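PDB 3UBF: neural-cadherin from Drosophila melanogaster, which mediates calcium-dependent, homophilic adhesion between cells and may help sort different cell types and transmit developmental information. Local coordinates for residues R210-Y215 and A292-G297; S231-I236 and G258-G263; G267-A272 and V303-R308. All coordinates share one frame; numbering follows the deposited sequence.

All three contacts belong to the C-terminal of the three cadherin domains in this chain. Contact 1 opens first, where the chain enters this domain from the middle one, and closes at the end of strand 285-294, joining the entry strand to the opposite sheet. Contact 2 opens and closes within that span: strands 232-239 and 260-262 lie in the same sheet as 213-214 and meet across the strand between them, 268-271. That middle strand opens contact 3, which closes on strand 300-310 beyond the end of contact 1, so contacts 1 and 3 cross. Contacts 1 and 3 bridge the two sheets, whereas contact 2 fills one inner face.

Contact 1. Residues R210-Y215 and A292-G297; sequences RAPQFY and ATEDSG
Phe-214 and Pro-212 press on Ala-292 and Glu-294 where the cadherin beta sandwich begins: the short edge strand 213-214 of one sheet meets the end of strand 285-294 in the other. The tight part is apolar. With CG anti to the carbonyl carbon (chi1 -78°), the Phe-214 ring reaches in between the sheets, and its far atom CZ stands 3.5 Å from Ala-292 CB. The methyl approaches the ring obliquely, and CE2 also lies near it, at 3.9 Å. Pro-212 fills the next position along, its CB 4.3 Å from Ala-292 CB. Ile-246 covers both Pro-212 and Ala-292 from the neighbouring strand.

Toward the linker to the preceding domain the packing gives way to polar links and then to a poorly ordered, exposed turn. Glu-294 sends an extended chain past the proline, and its OE2 hydrogen-bonds to Ser-240 OG. Beyond it, Asp-295, Ser-296 and Gly-297 make no contact with 210-215. On the other segment the Arg-210 guanidinium bonds to Ala-115 O and Ser-204 OG and Gln-213 NE2 to Pro-112 O, tying the domain entry to the preceding cadherin domain through protein atoms, consistent with a linker that works without calcium. Where the apolar contact ends, Glu-294 CG still touches Pro-212 CG at 3.8 Å. A single water then bridges the segments, donating to Glu-294 OE2 at 2.7 Å and to Arg-210 O at 3.0 Å.

Contact 2. Residues S231-I236 and G258-G263; sequences SDIISI and GTFNIG. With ZN (zinc ion), chain R.
Asp-232 OD2 binds a zinc ion at 2.4 Å, while its other oxygen, OD1, stays 2.9 Å from the metal, so the carboxylate holds the ion mainly through one oxygen. The next residue along strand 232-239 belongs to the core instead. Ile-233 turns toward strand 260-262, and the two strands meet over the inner face of their sheet; strand 268-271 runs between them and takes the backbone hydrogen bonds. This is one half of the cadherin sandwich. The strand is not regular here: Ile-233 and Ile-234 both pair with Val-269, a classic beta bulge.

The main touch is between Ile-233 and Phe-260, whose side chains cross at about a right angle. Ile-233 has CG1 anti to the carbonyl carbon (chi1 -78°) and a nearly extended chi2 of 166°, which carries its CD1 methyl out to the phenyl ring. The methyl arrives at the ring edge, close to the ring plane, and sits 3.4 Å from Phe-260 CD2 and equally 3.4 Å from Phe-260 CE2, straddling that bond. One ring face is covered near its rim by Thr-259 CG2, 3.6 Å above the plane, and Tyr-286 of the opposite sheet makes an edge-to-face pair with the ring. A looser contact follows further along, with Ile-236 CD1 and Ile-262 CD1 at 4.3 Å; both isoleucines also pack on Val-290.

No hydrogen bond or salt bridge joins the two segments. Their association therefore rests on apolar contact, partly buried. The zinc ion is bound at the adjacent Asp-232 and not between the segments, and that carboxylate probably offsets part of its charge.

Contact 3. Residues G267-A272 and V303-R308; sequences GIVKLA and VDLTIR
Val-269 and Leu-305 owe their meeting to their first torsions. In Val-269, CG1 lies opposite the backbone N (chi1 -178°) and CG2 opposite the carbonyl carbon, so the two methyls fork toward the facing strand. Leu-305 likewise swings its CG away from its own N (chi1 172°), and chi2 of 57° turns CD1 aside and leaves CD2 anti to CA, pointing at the valine. The side chains reach each other tip to tip, with Val-269 CG2 and Leu-305 CD2 3.8 Å apart. They do so across the middle of the cadherin beta sandwich: strand 268-271 is an inner strand of one four-stranded sheet and 300-310 an inner strand of the other. The backbones stay well separated, Val-269 CA and Leu-305 CA being 9.8 Å apart, so that they meet through side chains and not through backbone.

Each sheet contributes more to the same core. Ile-236, from the strand beside 268-271, packs on Val-269 and on Leu-305. From the other sheet, Leu-288 lies against both Leu-305 and Ile-307, Tyr-219 touches Leu-305, and Ile-223 touches Ile-307. Strand 268-271 is held in its sheet from both edges, by backbone bonds to strand 232-239 and, through Lys-270, to Asn-261, while the valine methyls face inward. The second branch of the valine makes the looser touch, with Val-269 CG1 4.5 Å from Ile-307 CD1 at the end of an extended isoleucine chain.

Contact 1. Residues R210-Y215 and A292-G297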
ATOM      1  N   ARG A 210     -11.131  18.781  15.703  1.00 38.28           N
ATOM      2  CA  ARG A 210     -12.095  17.747  15.325  1.00 35.71           C
ATOM      3  C   ARG A 210     -11.916  16.609  16.319  1.00 34.41           C
ATOM      4  O   ARG A 210     -10.945  16.591  17.070  1.00 34.24           O
ATOM      5  CB  ARG A 210     -11.845  17.260  13.894  1.00 34.53           C
ATOM      6  CG  ARG A 210     -10.592  16.382  13.759  1.00 33.91           C
ATOM      7  CD  ARG A 210     -10.230  16.041  12.310  1.00 33.46           C
ATOM      8  NE  ARG A 210     -11.335  15.380  11.630  1.00 32.16           N
ATOM      9  CZ  ARG A 210     -11.552  15.420  10.319  1.00 32.02           C
ATOM     10  NH1 ARG A 210     -12.609  14.775   9.803  1.00 27.48           N
ATOM     11  NH2 ARG A 210     -10.718  16.099   9.529  1.00 30.04           N
ATOM     12  N   ALA A 211     -12.835  15.650  16.303  1.00 33.45           N
ATOM     13  CA  ALA A 211     -12.853  14.583  17.290  1.00 32.70           C
ATOM     14  C   ALA A 211     -11.815  13.518  16.987  1.00 31.89           C
ATOM     15  O   ALA A 211     -11.369  13.401  15.847  1.00 30.84           O
ATOM     16  CB  ALA A 211     -14.243  13.977  17.367  1.00 32.41           C
ATOM     17  N   PRO A 212     -11.434  12.725  18.003  1.00 32.56           N
ATOM     18  CA  PRO A 212     -10.438  11.680  17.817  1.00 32.40           C
ATOM     19  C   PRO A 212     -10.892  10.715  16.748  1.00 31.64           C
ATOM     20  O   PRO A 212     -12.105  10.539  16.552  1.00 31.61           O
ATOM     21  CB  PRO A 212     -10.438  10.943  19.164  1.00 32.62           C
ATOM     22  CG  PRO A 212     -11.063  11.852  20.120  1.00 33.80           C
ATOM     23  CD  PRO A 212     -12.046  12.648  19.338  1.00 33.88           C
ATOM     24  N   GLN A 213      -9.924  10.119  16.054  1.00 31.63           N
ATOM     25  CA  GLN A 213     -10.200   9.083  15.079  1.00 31.18           C
ATOM     26  C   GLN A 213      -9.485   7.813  15.502  1.00 31.76           C
ATOM     27  O   GLN A 213      -8.281   7.816  15.806  1.00 32.23           O
ATOM     28  CB  GLN A 213      -9.742   9.502  13.690  1.00 31.56           C
ATOM     29  CG  GLN A 213     -10.067   8.506  12.588  1.00 29.84           C
ATOM     30  CD  GLN A 213      -9.557   8.967  11.239  1.00 31.87           C
ATOM     31  OE1 GLN A 213      -8.662   9.810  11.158  1.00 33.48           O
ATOM     32  NE2 GLN A 213     -10.122   8.428  10.175  1.00 31.35           N
ATOM     33  N   PHE A 214     -10.247   6.726  15.521  1.00 31.93           N
ATOM     34  CA  PHE A 214      -9.704   5.428  15.847  1.00 32.64           C
ATOM     35  C   PHE A 214      -8.846   4.939  14.697  1.00 33.98           C
ATOM     36  O   PHE A 214      -9.096   5.287  13.543  1.00 34.55           O
ATOM     37  CB  PHE A 214     -10.832   4.449  16.162  1.00 31.75           C
ATOM     38  CG  PHE A 214     -11.414   4.619  17.536  1.00 31.55           C
ATOM     39  CD1 PHE A 214     -12.633   5.261  17.712  1.00 31.75           C
ATOM     40  CD2 PHE A 214     -10.741   4.134  18.657  1.00 31.81           C
ATOM     41  CE1 PHE A 214     -13.187   5.425  18.996  1.00 33.65           C
ATOM     42  CE2 PHE A 214     -11.284   4.297  19.956  1.00 33.25           C
ATOM     43  CZ  PHE A 214     -12.509   4.938  20.124  1.00 33.13           C
ATOM     44  N   TYR A 215      -7.823   4.149  15.017  1.00 35.73           N
ATOM     45  CA  TYR A 215      -6.909   3.603  14.002  1.00 37.84           C
ATOM     46  C   TYR A 215      -7.527   2.493  13.158  1.00 38.56           C
ATOM     47  O   TYR A 215      -6.983   2.119  12.125  1.00 40.63           O
ATOM     48  CB  TYR A 215      -5.567   3.198  14.625  1.00 38.60           C
ATOM     49  CG  TYR A 215      -4.610   4.362  14.653  1.00 40.64           C
ATOM     50  CD1 TYR A 215      -4.511   5.183  15.778  1.00 40.65           C
ATOM     51  CD2 TYR A 215      -3.837   4.680  13.533  1.00 41.97           C
ATOM     52  CE1 TYR A 215      -3.658   6.266  15.797  1.00 41.09           C
ATOM     53  CE2 TYR A 215      -2.981   5.759  13.541  1.00 43.67           C
ATOM     54  CZ  TYR A 215      -2.898   6.555  14.677  1.00 44.38           C
ATOM     55  OH  TYR A 215      -2.045   7.646  14.695  1.00 47.15           O
ATOM     56  N   ALA A 292     -13.454   6.894  22.851  1.00 41.08           N
ATOM     57  CA  ALA A 292     -12.259   7.711  23.074  1.00 42.89           C
ATOM     58  C   ALA A 292     -12.670   9.133  23.444  1.00 45.60           C
ATOM     59  O   ALA A 292     -13.359   9.803  22.684  1.00 45.12           O
ATOM     60  CB  ALA A 292     -11.366   7.729  21.841  1.00 40.76           C
ATOM     61  N   THR A 293     -12.229   9.592  24.606  1.00 49.36           N
ATOM     62  CA  THR A 293     -12.605  10.906  25.099  1.00 53.16           C
ATOM     63  C   THR A 293     -11.376  11.764  25.327  1.00 55.59           C
ATOM     64  O   THR A 293     -10.432  11.347  25.988  1.00 56.64           O
ATOM     65  CB  THR A 293     -13.408  10.776  26.400  1.00 55.69           C
ATOM     66  OG1 THR A 293     -14.502   9.879  26.174  1.00 55.57           O
ATOM     67  CG2 THR A 293     -13.944  12.120  26.862  1.00 58.93           C
ATOM     68  N   GLU A 294     -11.393  12.960  24.745  1.00 57.48           N
ATOM     69  CA  GLU A 294     -10.394  13.981  25.029  1.00 60.93           C
ATOM     70  C   GLU A 294     -10.839  14.758  26.250  1.00 65.75           C
ATOM     71  O   GLU A 294     -12.001  15.146  26.350  1.00 66.79           O
ATOM     72  CB  GLU A 294     -10.247  14.938  23.847  1.00 59.78           C
ATOM     73  CG  GLU A 294      -9.553  14.339  22.635  1.00 56.69           C
ATOM     74  CD  GLU A 294      -9.229  15.368  21.559  1.00 56.50           C
ATOM     75  OE1 GLU A 294      -9.870  16.443  21.525  1.00 55.71           O
ATOM     76  OE2 GLU A 294      -8.331  15.088  20.733  1.00 55.75           O
ATOM     77  N   ASP A 295      -9.926  14.965  27.194  1.00 70.40           N
ATOM     78  CA  ASP A 295     -10.174  15.921  28.283  1.00 76.08           C
ATOM     79  C   ASP A 295      -9.655  17.268  27.803  1.00 77.93           C
ATOM     80  O   ASP A 295      -9.482  18.203  28.593  1.00 82.25           O
ATOM     81  CB  ASP A 295      -9.482  15.502  29.583  1.00 79.72           C
ATOM     82  CG  ASP A 295     -10.460  15.347  30.746  1.00 83.41           C
ATOM     83  OD1 ASP A 295     -11.212  14.341  30.749  1.00 82.05           O
ATOM     84  OD2 ASP A 295     -10.464  16.210  31.657  1.00 87.10           O
ATOM     85  N   SER A 296      -9.401  17.338  26.493  1.00 75.42           N
ATOM     86  CA  SER A 296      -9.059  18.579  25.797  1.00 76.62           C
ATOM     87  C   SER A 296     -10.307  19.457  25.669  1.00 77.36           C
ATOM     88  O   SER A 296     -10.256  20.562  25.112  1.00 78.12           O
ATOM     89  CB  SER A 296      -8.484  18.262  24.409  1.00 73.48           C
ATOM     90  OG  SER A 296      -7.699  19.339  23.907  1.00 75.13           O
ATOM     91  N   GLY A 297     -11.420  18.947  26.203  1.00 77.41           N
ATOM     92  CA  GLY A 297     -12.717  19.619  26.157  1.00 78.20           C
ATOM     93  C   GLY A 297     -13.664  18.895  25.211  1.00 74.34           C
ATOM     94  O   GLY A 297     -13.456  18.893  23.991  1.00 71.96           O
TER
HETATM   95  O   HOH W   1      -8.831  14.803  18.095  1.00 13.67           O

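Contact 2. Residues S231-I236 and G258-G263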
ATOM      1  N   SER A 231      -5.697 -11.017  31.027  1.00 58.61           N
ATOM      2  CA  SER A 231      -4.819 -10.997  29.865  1.00 57.24           C
ATOM      3  C   SER A 231      -5.347 -10.022  28.809  1.00 53.96           C
ATOM      4  O   SER A 231      -6.554  -9.772  28.723  1.00 51.63           O
ATOM      5  CB  SER A 231      -4.697 -12.394  29.256  1.00 56.71           C
ATOM      6  OG  SER A 231      -5.906 -12.759  28.608  1.00 54.21           O
ATOM      7  N   ASP A 232      -4.425  -9.493  28.005  1.00 53.97           N
ATOM      8  CA  ASP A 232      -4.735  -8.551  26.938  1.00 51.75           C
ATOM      9  C   ASP A 232      -5.427  -9.274  25.801  1.00 49.11           C
ATOM     10  O   ASP A 232      -4.989 -10.349  25.389  1.00 49.88           O
ATOM     11  CB  ASP A 232      -3.457  -7.895  26.402  1.00 53.31           C
ATOM     12  CG  ASP A 232      -2.670  -7.150  27.476  1.00 58.02           C
ATOM     13  OD1 ASP A 232      -3.249  -6.773  28.524  1.00 60.58           O
ATOM     14  OD2 ASP A 232      -1.454  -6.935  27.265  1.00 61.38           O
ATOM     15  N   ILE A 233      -6.499  -8.671  25.301  1.00 46.25           N
ATOM     16  CA  ILE A 233      -7.320  -9.252  24.265  1.00 44.01           C
ATOM     17  C   ILE A 233      -7.139  -8.475  22.962  1.00 42.85           C
ATOM     18  O   ILE A 233      -6.963  -9.060  21.886  1.00 42.40           O
ATOM     19  CB  ILE A 233      -8.800  -9.256  24.715  1.00 43.44           C
ATOM     20  CG1 ILE A 233      -9.025 -10.391  25.700  1.00 44.89           C
ATOM     21  CG2 ILE A 233      -9.781  -9.375  23.536  1.00 40.74           C
ATOM     22  CD1 ILE A 233     -10.315 -10.276  26.428  1.00 47.41           C
ATOM     23  N   ILE A 234      -7.183  -7.151  23.066  1.00 42.24           N
ATOM     24  CA  ILE A 234      -7.033  -6.287  21.908  1.00 41.00           C
ATOM     25  C   ILE A 234      -6.604  -4.906  22.379  1.00 41.87           C
ATOM     26  O   ILE A 234      -6.968  -4.483  23.484  1.00 42.40           O
ATOM     27  CB  ILE A 234      -8.342  -6.252  21.043  1.00 39.07           C
ATOM     28  CG1 ILE A 234      -8.142  -5.439  19.753  1.00 38.25           C
ATOM     29  CG2 ILE A 234      -9.537  -5.784  21.862  1.00 37.84           C
ATOM     30  CD1 ILE A 234      -9.114  -5.791  18.648  1.00 36.60           C
ATOM     31  N   SER A 235      -5.799  -4.232  21.560  1.00 42.13           N
ATOM     32  CA  SER A 235      -5.413  -2.851  21.824  1.00 43.10           C
ATOM     33  C   SER A 235      -6.182  -1.932  20.910  1.00 41.50           C
ATOM     34  O   SER A 235      -6.200  -2.115  19.696  1.00 41.26           O
ATOM     35  CB  SER A 235      -3.915  -2.626  21.602  1.00 45.14           C
ATOM     36  OG  SER A 235      -3.197  -2.800  22.807  1.00 48.41           O
ATOM     37  N   ILE A 236      -6.813  -0.934  21.500  1.00 41.34           N
ATOM     38  CA  ILE A 236      -7.529   0.055  20.728  1.00 40.21           C
ATOM     39  C   ILE A 236      -6.822   1.394  20.858  1.00 41.47           C
ATOM     40  O   ILE A 236      -6.395   1.787  21.948  1.00 43.53           O
ATOM     41  CB  ILE A 236      -9.000   0.104  21.147  1.00 39.11           C
ATOM     42  CG1 ILE A 236      -9.705  -1.128  20.594  1.00 38.62           C
ATOM     43  CG2 ILE A 236      -9.678   1.337  20.611  1.00 38.45           C
ATOM     44  CD1 ILE A 236     -10.634  -1.746  21.561  1.00 40.37           C
ATOM     45  N   GLY A 258     -19.174  -6.091  32.037  1.00 60.54           N
ATOM     46  CA  GLY A 258     -18.167  -6.428  33.043  1.00 61.29           C
ATOM     47  C   GLY A 258     -17.295  -7.638  32.731  1.00 58.88           C
ATOM     48  O   GLY A 258     -16.460  -8.021  33.552  1.00 60.16           O
ATOM     49  N   THR A 259     -17.487  -8.242  31.554  1.00 55.29           N
ATOM     50  CA  THR A 259     -16.653  -9.361  31.109  1.00 53.03           C
ATOM     51  C   THR A 259     -15.306  -8.832  30.619  1.00 50.84           C
ATOM     52  O   THR A 259     -14.261  -9.450  30.810  1.00 50.75           O
ATOM     53  CB  THR A 259     -17.344 -10.173  29.994  1.00 51.25           C
ATOM     54  OG1 THR A 259     -18.566 -10.724  30.495  1.00 53.80           O
ATOM     55  CG2 THR A 259     -16.455 -11.316  29.511  1.00 49.68           C
ATOM     56  N   PHE A 260     -15.344  -7.671  29.992  1.00 49.09           N
ATOM     57  CA  PHE A 260     -14.136  -7.035  29.538  1.00 47.55           C
ATOM     58  C   PHE A 260     -14.001  -5.666  30.186  1.00 49.21           C
ATOM     59  O   PHE A 260     -14.996  -5.051  30.589  1.00 50.76           O
ATOM     60  CB  PHE A 260     -14.153  -6.932  28.013  1.00 44.34           C
ATOM     61  CG  PHE A 260     -14.435  -8.241  27.330  1.00 42.45           C
ATOM     62  CD1 PHE A 260     -15.721  -8.549  26.889  1.00 41.69           C
ATOM     63  CD2 PHE A 260     -13.424  -9.177  27.141  1.00 40.83           C
ATOM     64  CE1 PHE A 260     -16.003  -9.774  26.262  1.00 39.80           C
ATOM     65  CE2 PHE A 260     -13.693 -10.404  26.513  1.00 39.85           C
ATOM     66  CZ  PHE A 260     -14.988 -10.700  26.078  1.00 38.92           C
ATOM     67  N   ASN A 261     -12.767  -5.216  30.334  1.00 49.45           N
ATOM     68  CA  ASN A 261     -12.512  -3.817  30.610  1.00 50.92           C
ATOM     69  C   ASN A 261     -11.446  -3.296  29.659  1.00 48.92           C
ATOM     70  O   ASN A 261     -10.854  -4.064  28.899  1.00 47.57           O
ATOM     71  CB  ASN A 261     -12.169  -3.558  32.091  1.00 55.03           C
ATOM     72  CG  ASN A 261     -11.166  -4.548  32.653  1.00 57.18           C
ATOM     73  OD1 ASN A 261     -10.109  -4.778  32.066  1.00 58.15           O
ATOM     74  ND2 ASN A 261     -11.484  -5.128  33.806  1.00 59.46           N
ATOM     75  N   ILE A 262     -11.238  -1.989  29.674  1.00 49.21           N
ATOM     76  CA  ILE A 262     -10.238  -1.356  28.834  1.00 47.15           C
ATOM     77  C   ILE A 262      -9.429  -0.430  29.720  1.00 49.88           C
ATOM     78  O   ILE A 262      -9.961   0.133  30.680  1.00 52.36           O
ATOM     79  CB  ILE A 262     -10.880  -0.568  27.670  1.00 44.77           C
ATOM     80  CG1 ILE A 262      -9.803  -0.150  26.647  1.00 43.04           C
ATOM     81  CG2 ILE A 262     -11.683   0.632  28.205  1.00 45.76           C
ATOM     82  CD1 ILE A 262     -10.336   0.357  25.315  1.00 37.72           C
ATOM     83  N   GLY A 263      -8.143  -0.302  29.415  1.00 49.82           N
ATOM     84  CA  GLY A 263      -7.270   0.605  30.140  1.00 52.59           C
ATOM     85  C   GLY A 263      -7.612   2.036  29.786  1.00 52.14           C
ATOM     86  O   GLY A 263      -7.562   2.403  28.613  1.00 49.58           O
TER
HETATM   87 ZN    ZN R  20      -0.571  -5.934  29.231  0.50 65.24          ZN

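Contact 3. Residues G267-A272 and V303-R308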
ATOM      1  N   GLY A 267      -5.686   1.873  26.398  1.00 48.45           N
ATOM      2  CA  GLY A 267      -6.566   1.414  25.337  1.00 44.82           C
ATOM      3  C   GLY A 267      -6.571  -0.098  25.217  1.00 44.15           C
ATOM      4  O   GLY A 267      -7.097  -0.652  24.239  1.00 41.32           O
ATOM      5  N   ILE A 268      -5.977  -0.766  26.208  1.00 46.12           N
ATOM      6  CA  ILE A 268      -5.855  -2.211  26.173  1.00 45.58           C
ATOM      7  C   ILE A 268      -7.079  -2.832  26.805  1.00 45.24           C
ATOM      8  O   ILE A 268      -7.395  -2.558  27.968  1.00 47.15           O
ATOM      9  CB  ILE A 268      -4.593  -2.717  26.899  1.00 48.57           C
ATOM     10  CG1 ILE A 268      -3.322  -2.129  26.275  1.00 49.47           C
ATOM     11  CG2 ILE A 268      -4.555  -4.250  26.890  1.00 47.71           C
ATOM     12  CD1 ILE A 268      -2.031  -2.547  26.997  1.00 52.68           C
ATOM     13  N   VAL A 269      -7.766  -3.662  26.023  1.00 43.11           N
ATOM     14  CA  VAL A 269      -8.915  -4.408  26.504  1.00 42.98           C
ATOM     15  C   VAL A 269      -8.444  -5.710  27.152  1.00 44.63           C
ATOM     16  O   VAL A 269      -7.797  -6.532  26.512  1.00 44.50           O
ATOM     17  CB  VAL A 269      -9.912  -4.701  25.356  1.00 40.55           C
ATOM     18  CG1 VAL A 269     -11.157  -5.438  25.868  1.00 40.22           C
ATOM     19  CG2 VAL A 269     -10.305  -3.413  24.671  1.00 39.07           C
ATOM     20  N   LYS A 270      -8.759  -5.888  28.427  1.00 46.98           N
ATOM     21  CA  LYS A 270      -8.464  -7.146  29.104  1.00 48.87           C
ATOM     22  C   LYS A 270      -9.731  -7.945  29.393  1.00 48.70           C
ATOM     23  O   LYS A 270     -10.840  -7.409  29.359  1.00 48.09           O
ATOM     24  CB  LYS A 270      -7.669  -6.910  30.387  1.00 52.14           C
ATOM     25  CG  LYS A 270      -6.249  -6.472  30.132  1.00 53.34           C
ATOM     26  CD  LYS A 270      -5.509  -6.163  31.418  1.00 57.78           C
ATOM     27  CE  LYS A 270      -4.247  -5.368  31.135  1.00 59.14           C
ATOM     28  NZ  LYS A 270      -3.325  -5.357  32.302  1.00 64.75           N
ATOM     29  N   LEU A 271      -9.550  -9.234  29.655  1.00 49.79           N
ATOM     30  CA  LEU A 271     -10.622 -10.092  30.127  1.00 50.33           C
ATOM     31  C   LEU A 271     -10.789  -9.922  31.631  1.00 54.05           C
ATOM     32  O   LEU A 271      -9.836 -10.106  32.386  1.00 56.65           O
ATOM     33  CB  LEU A 271     -10.296 -11.551  29.796  1.00 49.94           C
ATOM     34  CG  LEU A 271     -11.352 -12.615  30.122  1.00 49.76           C
ATOM     35  CD1 LEU A 271     -12.719 -12.270  29.537  1.00 46.34           C
ATOM     36  CD2 LEU A 271     -10.888 -13.968  29.625  1.00 48.64           C
ATOM     37  N   ALA A 272     -11.995  -9.569  32.066  1.00 55.11           N
ATOM     38  CA  ALA A 272     -12.272  -9.371  33.497  1.00 59.34           C
ATOM     39  C   ALA A 272     -12.829 -10.611  34.201  1.00 61.80           C
ATOM     40  O   ALA A 272     -12.710 -10.736  35.421  1.00 65.73           O
ATOM     41  CB  ALA A 272     -13.210  -8.196  33.688  1.00 59.77           C
ATOM     42  N   VAL A 303     -16.424   3.501  18.663  1.00 38.07           N
ATOM     43  CA  VAL A 303     -16.154   2.478  17.666  1.00 36.91           C
ATOM     44  C   VAL A 303     -16.699   1.141  18.171  1.00 36.92           C
ATOM     45  O   VAL A 303     -16.803   0.930  19.373  1.00 37.07           O
ATOM     46  CB  VAL A 303     -14.632   2.398  17.356  1.00 36.17           C
ATOM     47  CG1 VAL A 303     -13.850   1.751  18.508  1.00 35.58           C
ATOM     48  CG2 VAL A 303     -14.377   1.706  16.032  1.00 34.49           C
ATOM     49  N   ASP A 304     -17.065   0.250  17.258  1.00 37.22           N
ATOM     50  CA  ASP A 304     -17.529  -1.083  17.654  1.00 37.90           C
ATOM     51  C   ASP A 304     -16.361  -1.985  17.935  1.00 36.37           C
ATOM     52  O   ASP A 304     -15.375  -2.003  17.188  1.00 35.50           O
ATOM     53  CB  ASP A 304     -18.360  -1.747  16.565  1.00 39.42           C
ATOM     54  CG  ASP A 304     -19.586  -0.969  16.225  1.00 43.83           C
ATOM     55  OD1 ASP A 304     -20.356  -0.618  17.150  1.00 47.84           O
ATOM     56  OD2 ASP A 304     -19.778  -0.713  15.012  1.00 49.57           O
ATOM     57  N   LEU A 305     -16.481  -2.713  19.033  1.00 35.98           N
ATOM     58  CA  LEU A 305     -15.602  -3.821  19.314  1.00 35.43           C
ATOM     59  C   LEU A 305     -16.460  -5.086  19.402  1.00 35.78           C
ATOM     60  O   LEU A 305     -17.452  -5.138  20.145  1.00 36.39           O
ATOM     61  CB  LEU A 305     -14.819  -3.575  20.602  1.00 35.63           C
ATOM     62  CG  LEU A 305     -13.979  -4.725  21.162  1.00 35.85           C
ATOM     63  CD1 LEU A 305     -12.965  -5.238  20.158  1.00 35.51           C
ATOM     64  CD2 LEU A 305     -13.283  -4.271  22.438  1.00 36.45           C
ATOM     65  N   THR A 306     -16.090  -6.080  18.604  1.00 34.75           N
ATOM     66  CA  THR A 306     -16.778  -7.346  18.593  1.00 35.25           C
ATOM     67  C   THR A 306     -15.807  -8.404  19.094  1.00 35.31           C
ATOM     68  O   THR A 306     -14.694  -8.535  18.568  1.00 35.36           O
ATOM     69  CB  THR A 306     -17.293  -7.667  17.180  1.00 36.08           C
ATOM     70  OG1 THR A 306     -18.133  -6.592  16.743  1.00 36.95           O
ATOM     71  CG2 THR A 306     -18.099  -8.950  17.163  1.00 36.13           C
ATOM     72  N   ILE A 307     -16.205  -9.135  20.134  1.00 35.86           N
ATOM     73  CA  ILE A 307     -15.378 -10.220  20.646  1.00 36.09           C
ATOM     74  C   ILE A 307     -16.099 -11.544  20.518  1.00 37.36           C
ATOM     75  O   ILE A 307     -17.140 -11.768  21.132  1.00 38.47           O
ATOM     76  CB  ILE A 307     -14.928  -9.991  22.110  1.00 36.37           C
ATOM     77  CG1 ILE A 307     -14.208  -8.640  22.239  1.00 34.81           C
ATOM     78  CG2 ILE A 307     -14.058 -11.161  22.589  1.00 36.04           C
ATOM     79  CD1 ILE A 307     -13.718  -8.315  23.633  1.00 33.88           C
ATOM     80  N   ARG A 308     -15.529 -12.417  19.703  1.00 38.22           N
ATOM     81  CA  ARG A 308     -16.021 -13.770  19.550  1.00 40.02           C
ATOM     82  C   ARG A 308     -15.227 -14.735  20.421  1.00 40.36           C
ATOM     83  O   ARG A 308     -14.001 -14.641  20.527  1.00 39.68           O
ATOM     84  CB  ARG A 308     -15.943 -14.188  18.096  1.00 40.95           C
ATOM     85  CG  ARG A 308     -16.897 -13.429  17.198  1.00 44.65           C
ATOM     86  CD  ARG A 308     -16.475 -13.496  15.728  1.00 51.52           C
ATOM     87  NE  ARG A 308     -17.559 -13.104  14.823  1.00 57.15           N
ATOM     88  CZ  ARG A 308     -17.735 -11.880  14.323  1.00 59.87           C
ATOM     89  NH1 ARG A 308     -16.891 -10.885  14.616  1.00 59.70           N
ATOM     90  NH2 ARG A 308     -18.759 -11.654  13.511  1.00 63.19           N
TER